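Local coordinates for protein glucose-6-phosphate isomerase (Thermus thermophilus, PDB 1ZZG) that probably catalyses the reversible isomerisation of glucose 6-phosphate to fructose 6-phosphate, a step of glycolysis and gluconeogenesis, at residues Q297-R300 with D305-L308; H256-F261 with P285-K290; V246-S251 with K290-Q295; L230-L235 with R360-F365; L308-P313 with E352-A357. All coordinates share one frame; numbering follows the deposited sequence.

Interaction 1: Q297-R300 with D305-L308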
# COMPACT_ATOMS: atom_id res chain seq x y z
N GLN A 297 5.13 15.10 5.68
CA GLN A 297 4.64 16.37 6.20
C GLN A 297 4.14 16.15 7.63
O GLN A 297 4.46 16.93 8.53
CB GLN A 297 3.51 16.92 5.31
CG GLN A 297 2.70 18.07 5.90
CD GLN A 297 3.55 19.24 6.37
OE1 GLN A 297 4.45 19.70 5.66
NE2 GLN A 297 3.25 19.74 7.57
N LEU A 298 3.38 15.09 7.84
CA LEU A 298 2.88 14.78 9.17
C LEU A 298 4.03 14.43 10.11
O LEU A 298 4.01 14.83 11.28
CB LEU A 298 1.89 13.61 9.12
CG LEU A 298 1.56 12.97 10.48
CD1 LEU A 298 0.63 13.89 11.26
CD2 LEU A 298 0.90 11.62 10.27
N PHE A 299 5.01 13.68 9.63
CA PHE A 299 6.14 13.31 10.48
C PHE A 299 6.95 14.54 10.88
O PHE A 299 7.51 14.60 11.98
CB PHE A 299 7.06 12.30 9.77
CG PHE A 299 6.36 11.07 9.25
CD1 PHE A 299 5.19 10.60 9.84
CD2 PHE A 299 6.89 10.36 8.17
CE1 PHE A 299 4.55 9.46 9.36
CE2 PHE A 299 6.26 9.22 7.68
CZ PHE A 299 5.08 8.76 8.28
N ARG A 300 6.99 15.52 9.99
CA ARG A 300 7.75 16.75 10.21
C ARG A 300 7.12 17.77 11.16
O ARG A 300 7.81 18.33 12.01
CB ARG A 300 8.02 17.43 8.86
CG ARG A 300 9.02 16.71 7.95
CD ARG A 300 10.45 17.11 8.31
NE ARG A 300 10.69 18.53 8.06
CZ ARG A 300 11.65 19.24 8.63
NH1 ARG A 300 12.48 18.67 9.49
NH2 ARG A 300 11.79 20.54 8.35
N ASP A 305 4.93 11.30 18.09
CA ASP A 305 4.44 10.05 18.66
C ASP A 305 4.78 8.83 17.82
O ASP A 305 4.03 7.86 17.79
CB ASP A 305 2.92 10.14 18.84
CG ASP A 305 2.19 10.39 17.53
OD1 ASP A 305 2.86 10.56 16.49
OD2 ASP A 305 0.95 10.42 17.54
N LYS A 306 5.93 8.88 17.16
CA LYS A 306 6.33 7.78 16.30
C LYS A 306 7.79 7.38 16.45
O LYS A 306 8.62 8.15 16.94
CB LYS A 306 6.10 8.18 14.83
CG LYS A 306 4.68 8.64 14.52
CD LYS A 306 4.61 9.36 13.17
CE LYS A 306 3.17 9.72 12.79
NZ LYS A 306 2.53 10.63 13.78
N LEU A 307 8.08 6.15 16.03
CA LEU A 307 9.44 5.63 15.99
C LEU A 307 9.50 5.27 14.51
O LEU A 307 8.71 4.45 14.04
CB LEU A 307 9.62 4.37 16.83
CG LEU A 307 10.98 3.68 16.59
CD1 LEU A 307 12.12 4.62 17.02
CD2 LEU A 307 11.06 2.37 17.36
N LEU A 308 10.42 5.89 13.78
CA LEU A 308 10.52 5.61 12.36
C LEU A 308 11.78 4.88 11.96
O LEU A 308 12.89 5.24 12.35
CB LEU A 308 10.43 6.91 11.55
CG LEU A 308 9.18 7.79 11.74
CD1 LEU A 308 9.43 8.81 12.84
CD2 LEU A 308 8.86 8.50 10.44
O HOH W 1 3.80 13.16 13.32

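Interaction 2: H256-F261 with P285-K290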
# COMPACT_ATOMS: atom_id res chain seq x y z
N HIS A 256 6.37 -3.68 -1.98
CA HIS A 256 5.42 -4.52 -1.26
C HIS A 256 5.95 -5.06 0.06
O HIS A 256 5.24 -5.78 0.78
CB HIS A 256 4.97 -5.67 -2.17
CG HIS A 256 4.15 -5.22 -3.34
ND1 HIS A 256 2.79 -5.03 -3.26
CD2 HIS A 256 4.52 -4.84 -4.59
CE1 HIS A 256 2.35 -4.55 -4.41
NE2 HIS A 256 3.38 -4.42 -5.23
N LEU A 257 7.19 -4.71 0.40
CA LEU A 257 7.79 -5.17 1.64
C LEU A 257 7.10 -4.55 2.86
O LEU A 257 6.84 -5.24 3.85
CB LEU A 257 9.29 -4.87 1.69
CG LEU A 257 10.03 -5.46 2.90
CD1 LEU A 257 9.92 -6.98 2.87
CD2 LEU A 257 11.49 -5.06 2.88
N PRO A 258 6.81 -3.23 2.82
CA PRO A 258 6.15 -2.62 3.98
C PRO A 258 4.87 -3.34 4.41
O PRO A 258 4.64 -3.54 5.60
CB PRO A 258 5.90 -1.19 3.53
CG PRO A 258 7.09 -0.92 2.64
CD PRO A 258 7.13 -2.20 1.81
N SER A 259 4.05 -3.74 3.45
CA SER A 259 2.80 -4.44 3.77
C SER A 259 3.09 -5.75 4.49
O SER A 259 2.38 -6.13 5.42
CB SER A 259 1.99 -4.72 2.51
OG SER A 259 1.42 -3.54 1.99
N TRP A 260 4.14 -6.44 4.04
CA TRP A 260 4.53 -7.70 4.66
C TRP A 260 4.93 -7.46 6.12
O TRP A 260 4.55 -8.22 7.02
CB TRP A 260 5.71 -8.32 3.91
CG TRP A 260 6.31 -9.51 4.59
CD1 TRP A 260 5.85 -10.80 4.57
CD2 TRP A 260 7.47 -9.51 5.44
NE1 TRP A 260 6.65 -11.60 5.36
CE2 TRP A 260 7.65 -10.83 5.90
CE3 TRP A 260 8.37 -8.51 5.85
CZ2 TRP A 260 8.70 -11.19 6.76
CZ3 TRP A 260 9.42 -8.87 6.70
CH2 TRP A 260 9.57 -10.20 7.15
N PHE A 261 5.69 -6.39 6.36
CA PHE A 261 6.13 -6.08 7.72
C PHE A 261 4.96 -5.69 8.61
O PHE A 261 4.92 -6.04 9.80
CB PHE A 261 7.15 -4.94 7.73
CG PHE A 261 7.54 -4.52 9.12
CD1 PHE A 261 8.31 -5.36 9.92
CD2 PHE A 261 7.07 -3.33 9.66
CE1 PHE A 261 8.60 -5.02 11.25
CE2 PHE A 261 7.34 -2.98 10.98
CZ PHE A 261 8.11 -3.83 11.77
N PRO A 285 3.01 1.66 6.97
CA PRO A 285 3.87 1.49 5.80
C PRO A 285 4.17 2.80 5.06
O PRO A 285 3.32 3.68 4.98
CB PRO A 285 3.07 0.52 4.93
CG PRO A 285 1.65 0.98 5.19
CD PRO A 285 1.63 1.23 6.69
N ALA A 286 5.38 2.91 4.52
CA ALA A 286 5.78 4.08 3.76
C ALA A 286 6.85 3.70 2.75
O ALA A 286 7.58 2.73 2.94
CB ALA A 286 6.31 5.16 4.69
N LEU A 287 6.91 4.46 1.67
CA LEU A 287 7.89 4.22 0.63
C LEU A 287 8.62 5.52 0.33
O LEU A 287 8.02 6.59 0.35
CB LEU A 287 7.22 3.71 -0.65
CG LEU A 287 6.57 2.33 -0.60
CD1 LEU A 287 5.91 2.01 -1.95
CD2 LEU A 287 7.62 1.28 -0.26
N GLY A 288 9.92 5.42 0.06
CA GLY A 288 10.70 6.60 -0.25
C GLY A 288 11.13 6.56 -1.70
O GLY A 288 11.46 5.48 -2.21
N PRO A 289 11.16 7.71 -2.38
CA PRO A 289 10.82 9.04 -1.89
C PRO A 289 9.35 9.49 -2.00
O PRO A 289 9.00 10.56 -1.50
CB PRO A 289 11.73 9.95 -2.71
CG PRO A 289 11.68 9.28 -4.05
CD PRO A 289 11.82 7.80 -3.70
N LYS A 290 8.50 8.69 -2.63
CA LYS A 290 7.10 9.10 -2.81
C LYS A 290 6.38 9.58 -1.54
O LYS A 290 5.56 10.50 -1.60
CB LYS A 290 6.27 7.99 -3.49
CG LYS A 290 5.91 6.81 -2.60
CD LYS A 290 5.10 5.75 -3.36
CE LYS A 290 5.93 5.10 -4.46
NZ LYS A 290 5.24 3.97 -5.15

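Interaction 3: V246-S251 with K290-Q295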
# COMPACT_ATOMS: atom_id res chain seq x y z
N VAL A 246 6.65 3.65 12.15
CA VAL A 246 6.69 3.76 10.69
C VAL A 246 7.81 2.92 10.10
O VAL A 246 8.94 2.93 10.59
CB VAL A 246 6.88 5.23 10.24
CG1 VAL A 246 6.86 5.31 8.72
CG2 VAL A 246 5.79 6.10 10.84
N PHE A 247 7.49 2.17 9.04
CA PHE A 247 8.46 1.33 8.35
C PHE A 247 8.49 1.89 6.93
O PHE A 247 7.58 1.63 6.13
CB PHE A 247 7.99 -0.14 8.37
CG PHE A 247 8.98 -1.10 7.77
CD1 PHE A 247 10.14 -1.47 8.46
CD2 PHE A 247 8.77 -1.64 6.50
CE1 PHE A 247 11.06 -2.35 7.90
CE2 PHE A 247 9.68 -2.51 5.93
CZ PHE A 247 10.83 -2.87 6.63
N MET A 248 9.54 2.65 6.62
CA MET A 248 9.68 3.30 5.32
C MET A 248 10.83 2.76 4.48
O MET A 248 11.99 2.83 4.88
CB MET A 248 9.85 4.80 5.55
CG MET A 248 9.87 5.67 4.31
SD MET A 248 9.89 7.42 4.82
CE MET A 248 9.87 8.24 3.24
N VAL A 249 10.51 2.25 3.29
CA VAL A 249 11.52 1.67 2.41
C VAL A 249 11.81 2.52 1.17
O VAL A 249 10.90 2.84 0.41
CB VAL A 249 11.09 0.26 1.94
CG1 VAL A 249 12.19 -0.35 1.08
CG2 VAL A 249 10.80 -0.61 3.14
N TYR A 250 13.07 2.88 0.98
CA TYR A 250 13.48 3.67 -0.16
C TYR A 250 13.83 2.81 -1.36
O TYR A 250 15.00 2.68 -1.73
CB TYR A 250 14.68 4.57 0.19
CG TYR A 250 14.24 5.91 0.70
CD1 TYR A 250 13.73 6.05 1.99
CD2 TYR A 250 14.24 7.02 -0.14
CE1 TYR A 250 13.22 7.27 2.43
CE2 TYR A 250 13.73 8.25 0.29
CZ TYR A 250 13.23 8.37 1.58
OH TYR A 250 12.70 9.57 1.99
N SER A 251 12.80 2.24 -1.97
CA SER A 251 12.95 1.38 -3.13
C SER A 251 11.57 1.12 -3.71
O SER A 251 10.58 1.05 -2.98
CB SER A 251 13.59 0.04 -2.73
OG SER A 251 13.61 -0.86 -3.83
N LYS A 290 8.50 8.69 -2.63
CA LYS A 290 7.10 9.10 -2.81
C LYS A 290 6.38 9.58 -1.54
O LYS A 290 5.56 10.50 -1.60
CB LYS A 290 6.27 7.99 -3.49
CG LYS A 290 5.91 6.81 -2.60
CD LYS A 290 5.10 5.75 -3.36
CE LYS A 290 5.93 5.10 -4.46
NZ LYS A 290 5.24 3.97 -5.15
N ASP A 291 6.69 8.99 -0.39
CA ASP A 291 6.02 9.43 0.82
C ASP A 291 6.55 10.73 1.42
O ASP A 291 6.07 11.20 2.45
CB ASP A 291 5.99 8.30 1.85
CG ASP A 291 4.80 7.38 1.64
OD1 ASP A 291 3.68 7.91 1.53
OD2 ASP A 291 4.98 6.14 1.58
N GLN A 292 7.54 11.33 0.75
CA GLN A 292 8.06 12.62 1.18
C GLN A 292 7.00 13.59 0.67
O GLN A 292 6.93 14.75 1.07
CB GLN A 292 9.40 12.92 0.50
CG GLN A 292 10.53 11.95 0.83
CD GLN A 292 11.78 12.15 -0.03
OE1 GLN A 292 12.73 11.37 0.03
NE2 GLN A 292 11.78 13.21 -0.84
N HIS A 293 6.15 13.06 -0.21
CA HIS A 293 5.07 13.82 -0.83
C HIS A 293 3.71 13.31 -0.35
O HIS A 293 2.74 13.32 -1.12
CB HIS A 293 5.12 13.67 -2.36
CG HIS A 293 6.44 14.02 -2.97
ND1 HIS A 293 6.71 15.27 -3.49
CD2 HIS A 293 7.56 13.29 -3.15
CE1 HIS A 293 7.93 15.29 -3.98
NE2 HIS A 293 8.48 14.10 -3.78
N ALA A 294 3.63 12.84 0.90
CA ALA A 294 2.36 12.33 1.41
C ALA A 294 2.30 12.17 2.92
O ALA A 294 1.36 12.64 3.56
CB ALA A 294 2.01 11.00 0.73
N GLN A 295 3.28 11.49 3.50
CA GLN A 295 3.26 11.28 4.95
C GLN A 295 4.33 12.05 5.72
O GLN A 295 4.14 12.35 6.90
CB GLN A 295 3.39 9.79 5.26
CG GLN A 295 2.31 8.93 4.62
CD GLN A 295 2.41 7.48 5.03
OE1 GLN A 295 2.07 7.11 6.16
NE2 GLN A 295 2.87 6.64 4.12

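Interaction 4: L230-L235 with R360-F365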
# COMPACT_ATOMS: atom_id res chain seq x y z
N LEU A 230 18.50 -7.99 18.06
CA LEU A 230 18.25 -7.64 19.46
C LEU A 230 18.33 -6.12 19.63
O LEU A 230 17.66 -5.55 20.49
CB LEU A 230 19.26 -8.31 20.40
CG LEU A 230 18.99 -9.76 20.78
CD1 LEU A 230 20.15 -10.28 21.62
CD2 LEU A 230 17.68 -9.86 21.56
N LYS A 231 19.16 -5.48 18.81
CA LYS A 231 19.30 -4.03 18.88
C LYS A 231 18.05 -3.30 18.41
O LYS A 231 17.58 -2.37 19.08
CB LYS A 231 20.49 -3.56 18.03
CG LYS A 231 21.84 -3.92 18.59
CD LYS A 231 22.94 -3.24 17.80
CE LYS A 231 24.31 -3.60 18.31
NZ LYS A 231 25.36 -2.80 17.62
N THR A 232 17.50 -3.71 17.26
CA THR A 232 16.29 -3.06 16.76
C THR A 232 15.09 -3.45 17.62
O THR A 232 14.14 -2.68 17.75
CB THR A 232 16.03 -3.40 15.26
OG1 THR A 232 15.92 -4.82 15.08
CG2 THR A 232 17.17 -2.86 14.39
N ALA A 233 15.14 -4.65 18.21
CA ALA A 233 14.06 -5.08 19.09
C ALA A 233 14.05 -4.09 20.26
O ALA A 233 12.99 -3.63 20.69
CB ALA A 233 14.33 -6.48 19.60
N LEU A 234 15.24 -3.75 20.75
CA LEU A 234 15.35 -2.80 21.85
C LEU A 234 14.77 -1.45 21.44
O LEU A 234 14.00 -0.84 22.19
CB LEU A 234 16.82 -2.61 22.26
CG LEU A 234 17.06 -1.57 23.36
CD1 LEU A 234 16.36 -2.02 24.64
CD2 LEU A 234 18.56 -1.39 23.60
N LEU A 235 15.14 -0.98 20.25
CA LEU A 235 14.64 0.30 19.76
C LEU A 235 13.11 0.32 19.81
O LEU A 235 12.53 1.24 20.37
CB LEU A 235 15.12 0.55 18.33
CG LEU A 235 16.59 0.94 18.15
CD1 LEU A 235 16.94 0.95 16.68
CD2 LEU A 235 16.84 2.32 18.76
N ARG A 360 11.94 10.32 16.65
CA ARG A 360 12.86 9.25 16.97
C ARG A 360 12.96 8.41 15.69
O ARG A 360 11.99 7.75 15.29
CB ARG A 360 12.33 8.41 18.14
CG ARG A 360 12.51 9.07 19.51
CD ARG A 360 14.00 9.22 19.81
NE ARG A 360 14.30 9.85 21.10
CZ ARG A 360 14.20 9.25 22.28
NH1 ARG A 360 13.80 7.98 22.36
NH2 ARG A 360 14.50 9.92 23.38
N VAL A 361 14.12 8.45 15.05
CA VAL A 361 14.33 7.73 13.81
C VAL A 361 15.70 7.05 13.73
O VAL A 361 16.68 7.53 14.30
CB VAL A 361 14.18 8.68 12.60
CG1 VAL A 361 15.22 9.80 12.68
CG2 VAL A 361 14.32 7.90 11.29
N TYR A 362 15.75 5.94 13.01
CA TYR A 362 16.98 5.19 12.80
C TYR A 362 16.90 4.59 11.41
O TYR A 362 15.84 4.60 10.78
CB TYR A 362 17.13 4.08 13.86
CG TYR A 362 16.10 2.97 13.81
CD1 TYR A 362 16.31 1.83 13.04
CD2 TYR A 362 14.91 3.06 14.54
CE1 TYR A 362 15.38 0.79 13.02
CE2 TYR A 362 13.97 2.03 14.52
CZ TYR A 362 14.21 0.90 13.76
OH TYR A 362 13.31 -0.12 13.77
N ALA A 363 18.01 4.07 10.92
CA ALA A 363 18.02 3.50 9.58
C ALA A 363 18.69 2.15 9.50
O ALA A 363 19.61 1.85 10.26
CB ALA A 363 18.71 4.47 8.61
N LEU A 364 18.20 1.34 8.57
CA LEU A 364 18.76 0.02 8.32
C LEU A 364 19.24 0.08 6.88
O LEU A 364 18.45 0.26 5.96
CB LEU A 364 17.70 -1.06 8.48
CG LEU A 364 17.37 -1.48 9.92
CD1 LEU A 364 16.20 -2.46 9.92
CD2 LEU A 364 18.60 -2.11 10.55
N PHE A 365 20.55 -0.05 6.69
CA PHE A 365 21.13 -0.00 5.36
C PHE A 365 21.35 -1.38 4.76
O PHE A 365 21.80 -2.31 5.43
CB PHE A 365 22.46 0.76 5.40
CG PHE A 365 22.31 2.24 5.60
CD1 PHE A 365 22.12 3.09 4.51
CD2 PHE A 365 22.33 2.79 6.88
CE1 PHE A 365 21.94 4.46 4.70
CE2 PHE A 365 22.15 4.16 7.08
CZ PHE A 365 21.96 5.00 5.98

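Interaction 5: L308-P313 with E352-A357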
# COMPACT_ATOMS: atom_id res chain seq x y z
N LEU A 308 10.42 5.89 13.78
CA LEU A 308 10.52 5.61 12.36
C LEU A 308 11.78 4.88 11.96
O LEU A 308 12.89 5.24 12.35
CB LEU A 308 10.43 6.91 11.55
CG LEU A 308 9.18 7.79 11.74
CD1 LEU A 308 9.43 8.81 12.84
CD2 LEU A 308 8.86 8.50 10.44
N ALA A 309 11.60 3.83 11.16
CA ALA A 309 12.70 3.04 10.66
C ALA A 309 12.74 3.23 9.15
O ALA A 309 11.73 3.05 8.47
CB ALA A 309 12.50 1.58 11.00
N LEU A 310 13.90 3.63 8.65
CA LEU A 310 14.09 3.84 7.22
C LEU A 310 15.04 2.79 6.66
O LEU A 310 16.18 2.65 7.12
CB LEU A 310 14.64 5.24 6.94
CG LEU A 310 13.66 6.37 6.60
CD1 LEU A 310 12.70 6.61 7.76
CD2 LEU A 310 14.43 7.63 6.29
N VAL A 311 14.57 2.05 5.67
CA VAL A 311 15.37 1.02 5.02
C VAL A 311 15.94 1.66 3.77
O VAL A 311 15.19 2.05 2.86
CB VAL A 311 14.49 -0.18 4.64
CG1 VAL A 311 15.33 -1.25 3.93
CG2 VAL A 311 13.85 -0.74 5.90
N ILE A 312 17.27 1.76 3.71
CA ILE A 312 17.94 2.41 2.58
C ILE A 312 19.01 1.58 1.89
O ILE A 312 19.94 1.10 2.53
CB ILE A 312 18.62 3.72 3.06
CG1 ILE A 312 17.60 4.59 3.79
CG2 ILE A 312 19.25 4.43 1.87
CD1 ILE A 312 18.23 5.76 4.53
N PRO A 313 18.90 1.41 0.56
CA PRO A 313 19.89 0.64 -0.19
C PRO A 313 21.14 1.52 -0.37
O PRO A 313 21.03 2.74 -0.39
CB PRO A 313 19.18 0.36 -1.51
CG PRO A 313 18.38 1.61 -1.70
CD PRO A 313 17.79 1.83 -0.32
N GLU A 352 17.67 12.73 7.76
CA GLU A 352 18.13 13.88 8.54
C GLU A 352 16.98 14.85 8.86
O GLU A 352 16.90 15.37 9.97
CB GLU A 352 19.23 14.63 7.79
CG GLU A 352 19.93 15.69 8.64
CD GLU A 352 20.89 16.55 7.84
OE1 GLU A 352 21.59 16.02 6.95
OE2 GLU A 352 20.96 17.77 8.12
N ALA A 353 16.10 15.09 7.90
CA ALA A 353 14.98 16.00 8.12
C ALA A 353 14.07 15.49 9.22
O ALA A 353 13.60 16.25 10.07
CB ALA A 353 14.19 16.21 6.82
N LEU A 354 13.81 14.18 9.21
CA LEU A 354 12.96 13.58 10.22
C LEU A 354 13.58 13.78 11.61
O LEU A 354 12.88 14.09 12.57
CB LEU A 354 12.79 12.08 9.93
CG LEU A 354 11.91 11.73 8.73
CD1 LEU A 354 12.01 10.24 8.40
CD2 LEU A 354 10.48 12.12 9.06
N ALA A 355 14.89 13.63 11.70
CA ALA A 355 15.58 13.80 12.97
C ALA A 355 15.57 15.28 13.38
O ALA A 355 15.43 15.60 14.56
CB ALA A 355 17.01 13.28 12.88
N GLU A 356 15.72 16.17 12.40
CA GLU A 356 15.73 17.61 12.64
C GLU A 356 14.39 18.05 13.22
O GLU A 356 14.32 18.98 14.02
CB GLU A 356 16.01 18.37 11.34
CG GLU A 356 16.33 19.86 11.47
CD GLU A 356 15.12 20.74 11.77
OE1 GLU A 356 13.99 20.38 11.37
OE2 GLU A 356 15.30 21.80 12.41
N ALA A 357 13.33 17.35 12.82
CA ALA A 357 11.99 17.66 13.30
C ALA A 357 11.75 17.11 14.71
O ALA A 357 10.68 17.32 15.29
CB ALA A 357 10.94 17.10 12.33

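Interaction 1: Q297-R300 with D305-L308
F299 turns one face of its ring to L308. CD2 of L308 lies over that face, displaced toward the rim, 3.5 Å from CD2 of F299 and 3.8 Å from the ring centroid. This is a CH-pi contact and the tight part of the interface. The methylenes of K306 cross the same ring at about a right angle, with K306 CD 3.6 Å from F299 CD1. The other side is looser: L298 CD2 rests 3.9 Å from K306 CE, and the polar link runs through a water. It donates to L298 O at 2.6 Å and accepts from K306 NZ at 2.9 Å. Beyond CG the K306 chain is extended until its last bond, where chi4 of 61° bends NZ toward this water and D305. NZ makes a salt bridge to D305 OD1 at 2.7 Å, on the syn side of the carboxylate. T282 OG1 of the second subunit also bonds to NZ, which gives this buried charge three partners. V246 and L354 pack on F299. The contact joins a short helix to the strand that follows it. It is typical of a beta-alpha-beta crossover, here leading from strand 278-287 through helix 296-301 to the parallel strand 306-313.

Interaction 2: H256-F261 with P285-K290
P258 meets P285 and L287 through its ring carbons. CB of P258 sits 3.6 Å from CB of P285, so the two proline rings touch through these methylenes. CG comes next and has two neighbours. It lies 3.7 Å from CD2 of L287 and equally close to the backbone oxygen of A286. CD closes the ring and reaches the same L287 methyl, CD2, at 4.1 Å. L287 crosses the proline at about a right angle. Its CG is anti to the carbonyl carbon (chi1 -67°). CD1 continues the extended line (chi2 178°), and the other branch, CD2, turns to CG and CD of P258. No hydrogen bond crosses the contact, which is mainly apolar and partly buried. V249 also packs on P258. P285 packs on P285 of the second subunit, so this residue takes part in the dimer interface. P258 stands in the first turn of its helix, where a proline costs no helical N-H bond. The axes of helix 257-261 and strand 285-287 approach to 7.7 Å and run nearly antiparallel, at 163°. This is the packing expected of a beta-alpha-beta unit: strand 244-249, helix 257-269 and strand 278-287, with the short strand 271-272 on the way.

Interaction 3: V246-S251 with K290-Q295
Y250 OH donates a hydrogen bond to Q292 OE1 at 2.7 Å. The hydroxyl lies in the carbonyl plane on a lone pair of OE1, with a C=O...O angle of 117°. OE1 in turn sits at the edge of the ring, and the ring and amide planes are 41° apart. Beside this bond the fully extended M248 chain delivers CE to D291 CB at 4.1 Å. The two side chains slide past each other in opposite directions. A phenylalanine in place of Y250 would keep the ring but would probably leave OE1 of Q292 without its strong donor and the amide freer to turn. The contact lies at the C-terminal end of strand 244-249, a central parallel strand of the SIS-type alpha/beta domain, where the chain leaves the sheet. Y250 is the centre of an inverse gamma turn there. In the second shell T350 OG1 bonds to Y250 OH, and E346 OE1 takes NE2 of Q292. D291 is held by its own segment and by the sheet. Its OD2 accepts from L287 N. Its OD1 takes NE2 of Q295 at 3.0 Å, almost straight at 172°, from above the carboxylate plane. That NE2 also reaches P285 O.

Interaction 4: L230-L235 with R360-F365
L235 and Y362 carry most of this contact between helix and strand. Along the strand V361 comes first, and its side chain turns to helix 339-356, on the other face of the sheet. Y362 is the first residue to meet the helix of this contact. CD1 of L235 stands over the middle of the ring, 3.5 Å from the centroid of Y362 and only 9° off its normal. This is a well-centred CH-pi contact. CG and CD2 of Y362 are both 3.6 Å from L235 CD1, and the two side chains cross obliquely. CG of Y362 lies between the backbone N and the carbonyl carbon (chi1 66°), which presents the face of the ring to L235. Further out, T232 CG2 is 4.3 Å from CE1 of Y362. With Y362 cut back to alanine, the L235 methyl is likely to lose its aromatic surface, leaving a gap between helix and sheet. A363 again touches helix 339-356. L364 points the same way as Y362. Its CD2 lies 4.2 Å from CG2 of T232, a looser touch between methyls. The methyl of T232 thus serves both strand residues, while its hydroxyl is engaged by Q384 and H380 of helix 371-391. No hydrogen bond joins the two segments. The strand is held instead by its neighbour, through backbone bonds from Y362 and L364 to L308 and L310. The axes of helix 230-235 and strand 360-365 run nearly antiparallel, 11.1 Å apart at 160°. Helices on both faces of a largely parallel sheet are the three-layer alpha/beta/alpha architecture of an SIS domain.

Interaction 5: L308-P313 with E352-A357
L354 provides the whole helix side of this contact, and L308 and L310 provide the strand side. The apolar contacts come first. CD1 of L354 meets CD1 of L310 at 3.8 Å, and the two leucines reach toward each other tip to tip. The other methyl of L310, CD2, follows at 4.1 Å from L354 CD1. L308 approaches differently, at about a right angle. Its CD2 lies 4.1 Å from CD1 of L354 and 4.2 Å from CD2 of L354, so it touches both branches. CG of L354 is anti to the carbonyl carbon (chi1 -72°), which brings CD1 to both strand leucines, while CD2 touches L308 alone. Y351, one turn earlier on the helix, packs on L310. L308 and L310 lie two apart on the strand and face the same side of the sheet. Helix 339-356 lies over that side and leads on to strand 360-366, the next parallel strand of the sheet. This is a beta-alpha-beta crossover of the SIS-type domain.

Hydrogen bonds do not cross between the segments. The helix is held by its own backbone bonds. E356 N bonds to E352 O at 2.8 Å, and A357 N, just past the helix, to A353 O at 3.0 Å. The strand bonds instead to its neighbours, A309 to V246 and M248 of strand 244-249.

At the helix end R300 NH1 forms a salt bridge with E356 OE1 and a hydrogen bond to A353 O.

In the fold
All five contacts reach one mixed sheet. Interactions 1 and 5 share L308, and F299 CB lies 3.5 Å from L354 CD2. Their helices and the loop of interaction 3 cover one face. The helices of interactions 2 and 4 cover the other, their contact centres about 17 Å apart. Interactions 2 and 3 are the nearest pair, with centres about 7 Å apart, and share K290. Backbone bonds between neighbouring strands link interactions 2 and 3, 3 with 1 and 5, and 4 with 1 and 5. None includes the predicted active-site residues E267 and K406. Q297, on the helix of interaction 1, packs on E267 of the second subunit. Interaction 4 alone does not touch that subunit.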